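Local coordinates for protein aromatic-L-amino-acid decarboxylase (Catharanthus roseus, PDB 6EEW) that catalyses the pyridoxal-phosphate-dependent decarboxylation of L-tryptophan to tryptamine and of 5-hydroxy-L-tryptophan to serotonin, working as a homodimer, at residues A[171-176]-A[340-345]. Residues are numbered along the deposited sequence; the frame is centred on the assembly and turned at random.
Sequences ILCTII and RALTTN
Ile176 and Cys173, one turn apart on helix 167-186 in the fold type I (aspartate aminotransferase-like) PLP domain, meet Ala341, the last residue of helix 335-341, and Leu342 just beyond it. The contact is apolar and buried, with no hydrogen bond across it. Ile176 supplies its short branch: CG2 stands anti to the backbone N, with CG1 beside that nitrogen (chi1 -70°), and lies 4.1 Å from Ala341 CB. The same methyl comes within a looser 4.3 Å of Leu342 CD1. Ala341 points its CB at the facing helix, where it also rests on the backbone, 3.9 Å from Ile176 O. Leu342, the first residue to leave helical geometry, reaches over with the end of its side chain; its other methyl, CD2, lies 4.1 Å from Cys173 SG. The second subunit packs Leu212 against Ile176 and Leu342, placing this patch at the dimer interface, and Lys211 NZ of that subunit hydrogen-bonds to the carbonyl oxygens of Arg340 and Thr343. The chain beyond leads to helix 346-350, which carries the L-tryptophan-binding Tyr348. Asn345 is the N-cap, its OD1 accepting from Glu347 N. Asn345 also ends an ST turn, its backbone N donating to Thr343 OG1 at 3.0 Å and a nearly straight 170°.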
# COMPACT_ATOMS: atom_id res chain seq x y z
N ILE A 171 -12.45 -0.21 0.30
CA ILE A 171 -13.74 -0.11 -0.38
C ILE A 171 -13.70 -0.87 -1.69
O ILE A 171 -14.67 -1.55 -2.06
CB ILE A 171 -14.13 1.36 -0.59
CG1 ILE A 171 -14.44 2.00 0.77
CG2 ILE A 171 -15.38 1.45 -1.42
CD1 ILE A 171 -14.90 3.45 0.68
N LEU A 172 -12.60 -0.75 -2.44
CA LEU A 172 -12.47 -1.47 -3.71
C LEU A 172 -12.60 -2.98 -3.49
O LEU A 172 -13.31 -3.65 -4.25
CB LEU A 172 -11.13 -1.12 -4.36
CG LEU A 172 -10.76 -1.82 -5.67
CD1 LEU A 172 -11.82 -1.60 -6.74
CD2 LEU A 172 -9.40 -1.35 -6.17
N CYS A 173 -11.96 -3.51 -2.45
CA CYS A 173 -12.06 -4.94 -2.17
C CYS A 173 -13.49 -5.34 -1.83
O CYS A 173 -14.01 -6.34 -2.35
CB CYS A 173 -11.07 -5.31 -1.06
SG CYS A 173 -9.30 -5.45 -1.69
N THR A 174 -14.17 -4.56 -0.96
CA THR A 174 -15.53 -4.96 -0.63
C THR A 174 -16.46 -4.83 -1.83
O THR A 174 -17.36 -5.66 -2.01
CB THR A 174 -16.08 -4.17 0.57
OG1 THR A 174 -16.26 -2.79 0.22
CG2 THR A 174 -15.15 -4.30 1.75
N ILE A 175 -16.22 -3.83 -2.68
CA ILE A 175 -17.01 -3.68 -3.90
C ILE A 175 -16.81 -4.87 -4.82
O ILE A 175 -17.76 -5.36 -5.45
CB ILE A 175 -16.65 -2.38 -4.62
CG1 ILE A 175 -16.90 -1.16 -3.74
CG2 ILE A 175 -17.42 -2.26 -5.93
CD1 ILE A 175 -16.62 0.15 -4.46
N ILE A 176 -15.57 -5.35 -4.94
CA ILE A 176 -15.34 -6.49 -5.83
C ILE A 176 -15.98 -7.74 -5.24
O ILE A 176 -16.56 -8.56 -5.97
CB ILE A 176 -13.84 -6.71 -6.08
CG1 ILE A 176 -13.27 -5.59 -6.97
CG2 ILE A 176 -13.62 -8.08 -6.72
CD1 ILE A 176 -11.80 -5.65 -7.18
N ARG A 340 -13.40 -15.51 -1.90
CA ARG A 340 -13.83 -15.93 -3.23
C ARG A 340 -13.56 -14.83 -4.24
O ARG A 340 -13.08 -15.08 -5.35
CB ARG A 340 -15.31 -16.30 -3.22
CG ARG A 340 -15.60 -17.55 -2.44
CD ARG A 340 -17.04 -17.95 -2.53
NE ARG A 340 -17.42 -18.44 -3.85
CZ ARG A 340 -17.16 -19.67 -4.26
NH1 ARG A 340 -16.50 -20.50 -3.46
NH2 ARG A 340 -17.56 -20.08 -5.45
N ALA A 341 -13.86 -13.59 -3.85
CA ALA A 341 -13.72 -12.49 -4.80
C ALA A 341 -12.28 -12.30 -5.24
O ALA A 341 -12.02 -11.99 -6.41
CB ALA A 341 -14.26 -11.20 -4.18
N LEU A 342 -11.32 -12.50 -4.33
CA LEU A 342 -9.93 -12.09 -4.55
C LEU A 342 -9.03 -13.24 -5.01
O LEU A 342 -7.81 -13.17 -4.82
CB LEU A 342 -9.37 -11.46 -3.28
CG LEU A 342 -9.48 -9.94 -3.14
CD1 LEU A 342 -10.82 -9.45 -3.70
CD2 LEU A 342 -9.32 -9.54 -1.68
N THR A 343 -9.58 -14.27 -5.63
CA THR A 343 -8.75 -15.36 -6.12
C THR A 343 -9.36 -15.92 -7.39
O THR A 343 -10.55 -15.74 -7.66
CB THR A 343 -8.59 -16.48 -5.09
OG1 THR A 343 -7.69 -17.47 -5.60
CG2 THR A 343 -9.92 -17.15 -4.83
N THR A 344 -8.52 -16.55 -8.20
CA THR A 344 -8.99 -17.30 -9.35
C THR A 344 -8.87 -18.80 -9.14
O THR A 344 -9.27 -19.58 -10.02
CB THR A 344 -8.25 -16.88 -10.63
OG1 THR A 344 -6.84 -16.82 -10.40
CG2 THR A 344 -8.74 -15.52 -11.11
N ASN A 345 -8.37 -19.24 -7.98
CA ASN A 345 -8.05 -20.63 -7.70
C ASN A 345 -9.27 -21.53 -7.90
O ASN A 345 -10.23 -21.45 -7.12
CB ASN A 345 -7.51 -20.78 -6.28
CG ASN A 345 -7.04 -22.19 -5.97
OD1 ASN A 345 -7.45 -23.16 -6.62
ND2 ASN A 345 -6.19 -22.31 -4.96